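Local coordinates for protein 3-hydroxyacyl-CoA dehydrogenase (Brucella suis, PDB 4O5O) that probably oxidises 3-hydroxyacyl-CoA thioesters to 3-ketoacyl-CoA with a nicotinamide cofactor, as a short-chain dehydrogenase with a Rossmann fold, at residues L17-G22 against F127-L132; A27-M32 against A236-I241; A79-I82 against R87-V90; E135-N140 against G149-T154. One frame throughout, in Å; residues are numbered along the deposited sequence.

Interaction 1: L17-G22 against F127-L132; sequences LITGAG and FNMLRL
M129, on one side of helix 112-137, meets L17 and T19 of strand 15-19 and contributes the largest buried surface of the three. Its chain bends at both chi2 and chi3, curling so that two separate parts touch the strand. CG lies 4.0 Å from T19 CG2, the two side chains sliding past each other in opposite directions, while the terminal CE reaches L17 CD2 at 4.1 Å, where the chains cross at about a right angle. L17 and T19 are two apart on the strand and both turn to the helix; the intervening I18 faces helix 24-35.

The T19 rotamer divides its branches between two tasks. With OG1 lying between the backbone N and the carbonyl carbon (chi1 73°), CG2 is left for M129, and OG1 is hydrogen-bonded to the backbone N of C94 and of A95. Strand 90-93 runs beside strand 15-19 and shares the same helix: M129 and L17 both pack on its L91, and M129 and T19 both touch N93. All three residues of the contact are buried.

Beyond T19 the chain runs into a glycine-rich turn, where G22 N bonds to D44. A central parallel strand covered by a helix and leading into such a turn is characteristic of the Rossmann fold, in which the turn probably receives the dinucleotide.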
loop_
_atom_site.group_PDB
_atom_site.type_symbol
_atom_site.label_atom_id
_atom_site.label_comp_id
_atom_site.label_asym_id
_atom_site.label_seq_id
_atom_site.Cartn_x
_atom_site.Cartn_y
_atom_site.Cartn_z
ATOM N N LEU B 17 -13.591 -13.317 23.173
ATOM C CA LEU B 17 -14.852 -13.402 22.450
ATOM C C LEU B 17 -14.439 -13.667 21.010
ATOM O O LEU B 17 -13.657 -12.878 20.473
ATOM C CB LEU B 17 -15.605 -12.072 22.572
ATOM C CG LEU B 17 -17.077 -12.030 22.223
ATOM C CD1 LEU B 17 -17.811 -13.097 23.015
ATOM C CD2 LEU B 17 -17.660 -10.666 22.517
ATOM N N ILE B 18 -14.907 -14.755 20.396
ATOM C CA ILE B 18 -14.450 -15.134 19.060
ATOM C C ILE B 18 -15.636 -15.407 18.161
ATOM O O ILE B 18 -16.506 -16.223 18.510
ATOM C CB ILE B 18 -13.560 -16.389 19.119
ATOM C CG1 ILE B 18 -12.367 -16.138 20.037
ATOM C CG2 ILE B 18 -13.091 -16.762 17.721
ATOM C CD1 ILE B 18 -11.610 -17.371 20.427
ATOM N N THR B 19 -15.681 -14.740 17.000
ATOM C CA THR B 19 -16.768 -14.972 16.079
ATOM C C THR B 19 -16.352 -15.966 14.997
ATOM O O THR B 19 -15.150 -16.222 14.783
ATOM C CB THR B 19 -17.286 -13.676 15.420
ATOM O OG1 THR B 19 -16.323 -13.223 14.467
ATOM C CG2 THR B 19 -17.541 -12.605 16.432
ATOM N N GLY B 20 -17.336 -16.575 14.326
ATOM C CA GLY B 20 -17.032 -17.682 13.424
ATOM C C GLY B 20 -16.360 -18.862 14.114
ATOM O O GLY B 20 -15.633 -19.608 13.492
ATOM N N ALA B 21 -16.668 -19.046 15.393
ATOM C CA ALA B 21 -15.867 -19.942 16.242
ATOM C C ALA B 21 -16.188 -21.411 16.067
ATOM O O ALA B 21 -15.471 -22.233 16.605
ATOM C CB ALA B 21 -15.959 -19.543 17.706
ATOM N N GLY B 22 -17.237 -21.735 15.309
ATOM C CA GLY B 22 -17.596 -23.122 15.072
ATOM C C GLY B 22 -16.730 -23.900 14.106
ATOM O O GLY B 22 -16.809 -25.139 14.066
ATOM N N PHE B 127 -17.773 -4.682 12.469
ATOM C CA PHE B 127 -17.933 -3.400 13.135
ATOM C C PHE B 127 -18.878 -3.518 14.327
ATOM O O PHE B 127 -18.607 -2.942 15.423
ATOM C CB PHE B 127 -18.438 -2.315 12.197
ATOM C CG PHE B 127 -18.574 -0.994 12.890
ATOM C CD1 PHE B 127 -17.437 -0.260 13.186
ATOM C CD2 PHE B 127 -19.800 -0.519 13.303
ATOM C CE1 PHE B 127 -17.517 0.926 13.865
ATOM C CE2 PHE B 127 -19.898 0.689 13.969
ATOM C CZ PHE B 127 -18.750 1.408 14.251
ATOM N N ASN B 128 -19.987 -4.231 14.141
ATOM C CA ASN B 128 -20.948 -4.387 15.219
ATOM C C ASN B 128 -20.305 -5.030 16.439
ATOM O O ASN B 128 -20.443 -4.542 17.573
ATOM C CB ASN B 128 -22.126 -5.236 14.747
ATOM C CG ASN B 128 -23.232 -5.309 15.781
ATOM O OD1 ASN B 128 -23.576 -4.300 16.407
ATOM N ND2 ASN B 128 -23.784 -6.509 15.974
ATOM N N MET B 129 -19.569 -6.112 16.241
ATOM C CA MET B 129 -18.946 -6.749 17.392
ATOM C C MET B 129 -17.826 -5.879 17.976
ATOM O O MET B 129 -17.647 -5.853 19.191
ATOM C CB MET B 129 -18.434 -8.150 17.016
ATOM C CG MET B 129 -19.560 -9.123 16.657
ATOM S SD MET B 129 -20.887 -9.245 17.848
ATOM C CE MET B 129 -19.988 -9.526 19.374
ATOM N N LEU B 130 -17.057 -5.168 17.134
ATOM C CA LEU B 130 -15.988 -4.353 17.685
ATOM C C LEU B 130 -16.503 -3.185 18.526
ATOM O O LEU B 130 -15.946 -2.906 19.583
ATOM C CB LEU B 130 -15.014 -3.916 16.601
ATOM C CG LEU B 130 -15.185 -2.677 15.778
ATOM C CD1 LEU B 130 -14.865 -1.396 16.557
ATOM C CD2 LEU B 130 -14.247 -2.809 14.599
ATOM N N ARG B 131 -17.606 -2.561 18.119
ATOM C CA ARG B 131 -18.114 -1.407 18.867
ATOM C C ARG B 131 -18.599 -1.860 20.251
ATOM O O ARG B 131 -18.359 -1.197 21.278
ATOM C CB ARG B 131 -19.184 -0.652 18.072
ATOM C CG ARG B 131 -20.550 -1.310 18.036
ATOM C CD ARG B 131 -21.529 -0.742 17.019
ATOM N NE ARG B 131 -22.738 -1.559 17.133
ATOM C CZ ARG B 131 -23.784 -1.318 17.908
ATOM N NH1 ARG B 131 -23.943 -0.140 18.494
ATOM N NH2 ARG B 131 -24.701 -2.266 18.017
ATOM N N LEU B 132 -19.265 -3.009 20.279
ATOM C CA LEU B 132 -19.818 -3.513 21.534
ATOM C C LEU B 132 -18.721 -4.101 22.456
ATOM O O LEU B 132 -18.747 -3.923 23.691
ATOM C CB LEU B 132 -20.915 -4.559 21.244
ATOM C CG LEU B 132 -22.104 -4.010 20.466
ATOM C CD1 LEU B 132 -23.012 -5.166 20.078
ATOM C CD2 LEU B 132 -22.865 -2.940 21.265
#

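Interaction 2: A27-M32 against A236-I241; sequences AAVSKM and ALVHHI
The axes of segments 27-32 and 236-241 approach to 9.8 Å and cross at -55°, and along the backbones V29 lies closest to V238 and M32 to A236. Between V29 and V238 the contact is purely aliphatic: V29 CG1 lies 4.1 Å from V238 CG1, and the two side chains cross at about a right angle. V238 CG1 also receives the end of M32, whose CE stands 4.1 Å away, so one methyl group meets two residues of the facing helix.

M32 has the most surface buried of any residue here. Its CG is anti to the backbone N (chi1 176°), which sends the chain out toward helix 231-243 before bends at chi2 and chi3 turn the methyl onto V238. Helix 24-35 is the one that follows the first strand and its glycine-rich turn in the Rossmann fold, and here it packs beside helix 231-243 on the same side of the parallel sheet, with V29 reaching I18 beneath and V238 reaching I197.

The sulfur of M32 meets the H239 imidazole in a Met-aromatic contact. SD is 3.6 Å from H239 ND1 and 4.1 Å from the ring centroid, 34° off the ring normal, so the sulfur approaches obliquely. H239 also packs on I11. On a different side of helix 231-243, H240 stacks on H240 of a neighbouring subunit.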
loop_
_atom_site.group_PDB
_atom_site.type_symbol
_atom_site.label_atom_id
_atom_site.label_comp_id
_atom_site.label_asym_id
_atom_site.label_seq_id
_atom_site.Cartn_x
_atom_site.Cartn_y
_atom_site.Cartn_z
ATOM N N ALA B 27 -12.460 -21.441 15.110
ATOM C CA ALA B 27 -12.290 -22.660 15.929
ATOM C C ALA B 27 -10.829 -22.816 16.378
ATOM O O ALA B 27 -10.545 -23.190 17.531
ATOM C CB ALA B 27 -12.751 -23.901 15.185
ATOM N N ALA B 28 -9.896 -22.485 15.493
ATOM C CA ALA B 28 -8.473 -22.604 15.814
ATOM C C ALA B 28 -8.067 -21.576 16.866
ATOM O O ALA B 28 -7.286 -21.868 17.777
ATOM C CB ALA B 28 -7.635 -22.463 14.565
ATOM N N VAL B 29 -8.602 -20.361 16.768
ATOM C CA VAL B 29 -8.330 -19.349 17.786
ATOM C C VAL B 29 -8.883 -19.811 19.131
ATOM O O VAL B 29 -8.219 -19.659 20.162
ATOM C CB VAL B 29 -8.880 -17.956 17.402
ATOM C CG1 VAL B 29 -8.576 -16.942 18.498
ATOM C CG2 VAL B 29 -8.242 -17.492 16.111
ATOM N N SER B 30 -10.072 -20.389 19.130
ATOM C CA SER B 30 -10.704 -20.825 20.362
ATOM C C SER B 30 -9.852 -21.917 21.032
ATOM O O SER B 30 -9.641 -21.905 22.239
ATOM C CB SER B 30 -12.114 -21.350 20.049
ATOM O OG SER B 30 -12.950 -20.341 19.501
ATOM N N LYS B 31 -9.341 -22.847 20.228
ATOM C CA LYS B 31 -8.496 -23.955 20.755
ATOM C C LYS B 31 -7.189 -23.381 21.324
ATOM O O LYS B 31 -6.754 -23.740 22.427
ATOM C CB LYS B 31 -8.233 -24.992 19.663
ATOM C CG LYS B 31 -7.366 -26.172 20.069
ATOM C CD LYS B 31 -7.171 -27.187 18.939
ATOM C CE LYS B 31 -6.249 -28.344 19.366
ATOM N NZ LYS B 31 -6.142 -29.438 18.356
ATOM N N MET B 32 -6.554 -22.487 20.568
ATOM C CA MET B 32 -5.328 -21.840 21.016
ATOM C C MET B 32 -5.528 -21.129 22.358
ATOM O O MET B 32 -4.727 -21.291 23.292
ATOM C CB MET B 32 -4.874 -20.834 19.955
ATOM C CG MET B 32 -3.657 -19.992 20.308
ATOM S SD MET B 32 -3.944 -18.584 21.391
ATOM C CE MET B 32 -5.000 -17.564 20.386
ATOM N N ALA B 236 -1.779 -18.694 15.915
ATOM C CA ALA B 236 -0.472 -18.333 16.481
ATOM C C ALA B 236 -0.156 -16.847 16.298
ATOM O O ALA B 236 0.370 -16.194 17.204
ATOM C CB ALA B 236 0.616 -19.189 15.851
ATOM N N LEU B 237 -0.514 -16.290 15.138
ATOM C CA LEU B 237 -0.337 -14.859 14.923
ATOM C C LEU B 237 -1.263 -14.053 15.837
ATOM O O LEU B 237 -0.870 -13.021 16.379
ATOM C CB LEU B 237 -0.508 -14.523 13.440
ATOM C CG LEU B 237 -0.357 -13.032 13.090
ATOM C CD1 LEU B 237 1.001 -12.494 13.558
ATOM C CD2 LEU B 237 -0.562 -12.766 11.605
ATOM N N VAL B 238 -2.501 -14.520 15.999
ATOM C CA VAL B 238 -3.420 -13.869 16.936
ATOM C C VAL B 238 -2.775 -13.837 18.333
ATOM O O VAL B 238 -2.749 -12.804 19.018
ATOM C CB VAL B 238 -4.767 -14.616 17.003
ATOM C CG1 VAL B 238 -5.592 -14.161 18.210
ATOM C CG2 VAL B 238 -5.522 -14.431 15.680
ATOM N N HIS B 239 -2.219 -14.968 18.738
ATOM C CA HIS B 239 -1.572 -15.042 20.051
ATOM C C HIS B 239 -0.421 -14.018 20.152
ATOM O O HIS B 239 -0.304 -13.316 21.163
ATOM C CB HIS B 239 -1.049 -16.469 20.225
ATOM C CG HIS B 239 -0.640 -16.818 21.622
ATOM N ND1 HIS B 239 -0.403 -18.115 22.020
ATOM C CD2 HIS B 239 -0.519 -16.057 22.730
ATOM C CE1 HIS B 239 -0.076 -18.127 23.300
ATOM N NE2 HIS B 239 -0.141 -16.889 23.756
ATOM N N HIS B 240 0.395 -13.914 19.101
ATOM C CA HIS B 240 1.508 -12.970 19.108
ATOM C C HIS B 240 1.018 -11.523 19.202
ATOM O O HIS B 240 1.605 -10.723 19.902
ATOM C CB HIS B 240 2.417 -13.121 17.866
ATOM C CG HIS B 240 3.613 -12.240 17.955
ATOM N ND1 HIS B 240 4.541 -12.389 18.961
ATOM C CD2 HIS B 240 3.965 -11.121 17.282
ATOM C CE1 HIS B 240 5.454 -11.442 18.860
ATOM N NE2 HIS B 240 5.113 -10.648 17.869
ATOM N N ILE B 241 -0.055 -11.196 18.473
ATOM C CA ILE B 241 -0.599 -9.841 18.539
ATOM C C ILE B 241 -1.042 -9.518 19.962
ATOM O O ILE B 241 -0.825 -8.430 20.451
ATOM C CB ILE B 241 -1.751 -9.669 17.521
ATOM C CG1 ILE B 241 -1.220 -9.709 16.075
ATOM C CG2 ILE B 241 -2.554 -8.397 17.782
ATOM C CD1 ILE B 241 -2.296 -9.871 15.010
#

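Interaction 3: A79-I82 against R87-V90; sequences AAAI and RIDV
The corner where the chain leaves helix 71-85 and heads into strand 90-93, within a beta-alpha-beta crossover, brings A81 and I82 against R87 and I88. I82 does most for the helix. Its CG1 branch is anti to the carbonyl carbon (chi1 -63°), and the terminal CD1 swings over to the backbone of R87, 3.6 Å from R87 CA. The touch is therefore made on main chain, since R87 CB points away from the helix. Next to it, the methyl of A81 sits against the CG1 arm of I88, with A81 CB 3.9 Å from I88 CG1. R87 O is buried here and has no partner in the model; its nearest neighbour across the corner, the carbonyl of A81, is another acceptor.

The arm of R87 is fixed by D89, two residues on. The guanidinium grips the carboxylate side-on, one nitrogen to each oxygen: R87 NE to D89 OD2 is 3.0 Å and R87 NH2 to D89 OD1 is 2.8 Å, both N-H angles being 160°. The oxygens are met on their syn sides and lie in the guanidinium plane. R14 also pairs with D89 OD1, so two arginines share this carboxylate, while V15 N bonds to OD2.

I88 continues inward onto L17 and M137. A helix returning into a parallel strand, as 71-85 does into 90-93, is the beta-alpha-beta crossover of which the Rossmann fold is built.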
loop_
_atom_site.group_PDB
_atom_site.type_symbol
_atom_site.label_atom_id
_atom_site.label_comp_id
_atom_site.label_asym_id
_atom_site.label_seq_id
_atom_site.Cartn_x
_atom_site.Cartn_y
_atom_site.Cartn_z
ATOM N N ALA B 79 -23.215 -9.641 26.837
ATOM C CA ALA B 79 -23.785 -9.888 28.150
ATOM C C ALA B 79 -23.548 -11.340 28.576
ATOM O O ALA B 79 -23.311 -11.614 29.754
ATOM C CB ALA B 79 -25.276 -9.567 28.161
ATOM N N ALA B 80 -23.624 -12.267 27.627
ATOM C CA ALA B 80 -23.354 -13.664 27.929
ATOM C C ALA B 80 -21.906 -13.872 28.414
ATOM O O ALA B 80 -21.654 -14.623 29.352
ATOM C CB ALA B 80 -23.657 -14.540 26.719
ATOM N N ALA B 81 -20.953 -13.187 27.787
ATOM C CA ALA B 81 -19.562 -13.294 28.178
ATOM C C ALA B 81 -19.339 -12.732 29.602
ATOM O O ALA B 81 -18.636 -13.321 30.422
ATOM C CB ALA B 81 -18.665 -12.614 27.149
ATOM N N ILE B 82 -19.944 -11.583 29.880
ATOM C CA ILE B 82 -19.842 -10.947 31.186
ATOM C C ILE B 82 -20.503 -11.837 32.260
ATOM O O ILE B 82 -19.973 -11.983 33.356
ATOM C CB ILE B 82 -20.480 -9.530 31.179
ATOM C CG1 ILE B 82 -19.751 -8.581 30.209
ATOM C CG2 ILE B 82 -20.516 -8.919 32.583
ATOM C CD1 ILE B 82 -18.306 -8.317 30.530
ATOM N N ARG B 87 -15.906 -10.457 32.346
ATOM C CA ARG B 87 -15.110 -9.452 31.625
ATOM C C ARG B 87 -14.870 -9.964 30.217
ATOM O O ARG B 87 -15.091 -11.137 29.924
ATOM C CB ARG B 87 -13.759 -9.229 32.343
ATOM C CG ARG B 87 -12.913 -10.494 32.387
ATOM C CD ARG B 87 -11.630 -10.377 33.166
ATOM N NE ARG B 87 -10.735 -9.405 32.563
ATOM C CZ ARG B 87 -10.415 -8.228 33.084
ATOM N NH1 ARG B 87 -10.917 -7.842 34.256
ATOM N NH2 ARG B 87 -9.591 -7.417 32.410
ATOM N N ILE B 88 -14.417 -9.048 29.374
ATOM C CA ILE B 88 -13.925 -9.342 28.034
ATOM C C ILE B 88 -12.587 -8.627 27.843
ATOM O O ILE B 88 -12.476 -7.421 28.068
ATOM C CB ILE B 88 -14.880 -8.832 26.936
ATOM C CG1 ILE B 88 -16.219 -9.574 27.020
ATOM C CG2 ILE B 88 -14.269 -9.006 25.543
ATOM C CD1 ILE B 88 -17.353 -8.909 26.257
ATOM N N ASP B 89 -11.600 -9.381 27.397
ATOM C CA ASP B 89 -10.250 -8.890 27.181
ATOM C C ASP B 89 -9.858 -8.812 25.714
ATOM O O ASP B 89 -9.126 -7.905 25.325
ATOM C CB ASP B 89 -9.236 -9.783 27.905
ATOM C CG ASP B 89 -9.375 -9.709 29.406
ATOM O OD1 ASP B 89 -8.917 -8.720 30.015
ATOM O OD2 ASP B 89 -9.945 -10.647 29.990
ATOM N N VAL B 90 -10.285 -9.806 24.927
ATOM C CA VAL B 90 -9.872 -9.889 23.535
ATOM C C VAL B 90 -11.089 -10.220 22.691
ATOM O O VAL B 90 -11.879 -11.105 23.055
ATOM C CB VAL B 90 -8.801 -10.989 23.301
ATOM C CG1 VAL B 90 -8.416 -11.037 21.827
ATOM C CG2 VAL B 90 -7.575 -10.757 24.180
#

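Interaction 4: E135-N140 against G149-T154; sequences EAMAKN and GVIINT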
loop_
_atom_site.group_PDB
_atom_site.type_symbol
_atom_site.label_atom_id
_atom_site.label_comp_id
_atom_site.label_asym_id
_atom_site.label_seq_id
_atom_site.Cartn_x
_atom_site.Cartn_y
_atom_site.Cartn_z
ATOM N N GLU B 135 -16.808 -1.164 23.981
ATOM C CA GLU B 135 -17.570 -0.577 25.067
ATOM C C GLU B 135 -17.357 -1.340 26.378
ATOM O O GLU B 135 -17.191 -0.751 27.447
ATOM C CB GLU B 135 -19.047 -0.578 24.665
ATOM C CG GLU B 135 -19.929 0.127 25.702
ATOM C CD GLU B 135 -21.395 0.145 25.321
ATOM O OE1 GLU B 135 -21.886 -0.842 24.738
ATOM O OE2 GLU B 135 -22.062 1.172 25.591
ATOM N N ALA B 136 -17.380 -2.665 26.293
ATOM C CA ALA B 136 -17.138 -3.502 27.472
ATOM C C ALA B 136 -15.663 -3.385 27.967
ATOM O O ALA B 136 -15.398 -3.199 29.157
ATOM C CB ALA B 136 -17.508 -4.938 27.130
ATOM N N MET B 137 -14.710 -3.475 27.042
ATOM C CA MET B 137 -13.288 -3.419 27.380
ATOM C C MET B 137 -12.922 -2.109 28.070
ATOM O O MET B 137 -12.048 -2.078 28.941
ATOM C CB MET B 137 -12.432 -3.568 26.117
ATOM C CG MET B 137 -12.433 -4.963 25.541
ATOM S SD MET B 137 -11.700 -4.891 23.886
ATOM C CE MET B 137 -11.801 -6.594 23.378
ATOM N N ALA B 138 -13.580 -1.030 27.655
ATOM C CA ALA B 138 -13.268 0.299 28.168
ATOM C C ALA B 138 -13.496 0.370 29.686
ATOM O O ALA B 138 -12.956 1.270 30.320
ATOM C CB ALA B 138 -14.069 1.378 27.446
ATOM N N LYS B 139 -14.303 -0.545 30.242
ATOM C CA LYS B 139 -14.574 -0.623 31.679
ATOM C C LYS B 139 -13.510 -1.364 32.469
ATOM O O LYS B 139 -13.478 -1.292 33.690
ATOM C CB LYS B 139 -15.920 -1.292 31.913
ATOM C CG LYS B 139 -17.072 -0.569 31.248
ATOM C CD LYS B 139 -18.375 -1.304 31.484
ATOM C CE LYS B 139 -19.533 -0.656 30.746
ATOM N NZ LYS B 139 -20.784 -1.425 30.991
ATOM N N ASN B 140 -12.669 -2.120 31.775
ATOM C CA ASN B 140 -11.641 -2.927 32.436
ATOM C C ASN B 140 -10.631 -2.041 33.151
ATOM O O ASN B 140 -10.308 -0.945 32.701
ATOM C CB ASN B 140 -10.871 -3.788 31.424
ATOM C CG ASN B 140 -11.697 -4.901 30.841
ATOM O OD1 ASN B 140 -12.675 -5.358 31.442
ATOM N ND2 ASN B 140 -11.300 -5.373 29.679
ATOM N N GLY B 149 -7.606 -3.906 26.483
ATOM C CA GLY B 149 -8.129 -4.897 25.587
ATOM C C GLY B 149 -7.459 -4.870 24.243
ATOM O O GLY B 149 -6.712 -3.952 23.923
ATOM N N VAL B 150 -7.738 -5.906 23.451
ATOM C CA VAL B 150 -7.219 -6.056 22.098
ATOM C C VAL B 150 -8.350 -6.538 21.192
ATOM O O VAL B 150 -9.050 -7.485 21.552
ATOM C CB VAL B 150 -6.073 -7.099 22.057
ATOM C CG1 VAL B 150 -5.459 -7.156 20.675
ATOM C CG2 VAL B 150 -5.012 -6.783 23.117
ATOM N N ILE B 151 -8.507 -5.891 20.032
ATOM C CA ILE B 151 -9.479 -6.279 19.014
ATOM C C ILE B 151 -8.718 -6.662 17.774
ATOM O O ILE B 151 -7.896 -5.880 17.280
ATOM C CB ILE B 151 -10.447 -5.126 18.690
ATOM C CG1 ILE B 151 -11.284 -4.834 19.943
ATOM C CG2 ILE B 151 -11.335 -5.481 17.491
ATOM C CD1 ILE B 151 -12.100 -3.569 19.872
ATOM N N ILE B 152 -8.969 -7.878 17.281
ATOM C CA ILE B 152 -8.279 -8.377 16.095
ATOM C C ILE B 152 -9.312 -8.784 15.064
ATOM O O ILE B 152 -10.194 -9.601 15.334
ATOM C CB ILE B 152 -7.381 -9.601 16.436
ATOM C CG1 ILE B 152 -6.302 -9.183 17.444
ATOM C CG2 ILE B 152 -6.737 -10.183 15.170
ATOM C CD1 ILE B 152 -5.607 -10.303 18.139
ATOM N N ASN B 153 -9.218 -8.160 13.899
ATOM C CA ASN B 153 -10.141 -8.392 12.801
ATOM C C ASN B 153 -9.481 -9.207 11.716
ATOM O O ASN B 153 -8.247 -9.279 11.635
ATOM C CB ASN B 153 -10.620 -7.056 12.229
ATOM C CG ASN B 153 -11.412 -6.224 13.265
ATOM O OD1 ASN B 153 -12.026 -6.778 14.120
ATOM N ND2 ASN B 153 -11.477 -4.932 13.100
ATOM N N THR B 154 -10.302 -9.821 10.879
ATOM C CA THR B 154 -9.796 -10.643 9.789
ATOM C C THR B 154 -10.195 -9.978 8.467
ATOM O O THR B 154 -11.378 -9.846 8.167
ATOM C CB THR B 154 -10.374 -12.061 9.867
ATOM O OG1 THR B 154 -10.086 -12.613 11.161
ATOM C CG2 THR B 154 -9.761 -12.968 8.801
#
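N140 ND2 is shared between two backbone carbonyls, I88 O and R148 O, and thereby tethers the turn from M137 to N140 close to the start of strand 149-154, where M137 lies against G149. The turn itself is of type I, closed by N140 N bonding to M137 O at 2.9 Å.

M137 carries nearly all of the contact from the helix side. Beyond CG its chain is fully extended (chi2 168°, chi3 -180°), so sulfur and methyl reach successive residues of the strand. SD lies 4.0 Å from G149 CA, an approach possible because glycine has no side chain to stand between them. CE goes further and comes to 3.4 Å from V150 O, a close methyl-to-carbonyl contact, while V150 CB points away from the helix. I151 completes the seat: its CG1 is 3.9 Å from M137 CE and 4.0 Å from M137 SD, the two side chains meeting at a slant. With chi1 at -65°, CG1 of I151 sits opposite the carbonyl carbon, bringing this arm nearer the methionine than its CB direction alone would suggest.

M137 also packs on I192 of the next strand, and I151 on L130 and A134, so this part of helix 112-137 lies across one face of the parallel sheet. I152 faces helix 231-243 on the other face, and L104 of a neighbouring subunit packs against E135 and A138.

From the N terminus, strand 15-19 opens interaction 1 and the helix directly after it opens interaction 2; I18 CD1 touches V29 CG1 (3.6 Å), joining the two. Interaction 3 then closes a short loop nested inside both, and its last residue bonds back to the first strand through L17 N and V90 O. Interaction 1 closes on helix 112-137, crossing interaction 2, which is still open. The same helix next starts interaction 4, in series with interactions 1 and 3 and nested within interaction 2, which helix 231-243 finally closes. Interactions 1 and 4 tie helix 112-137 to central strands, interaction 2 pairs two helices on the other face, and interaction 3 secures the loop into strand 90-93.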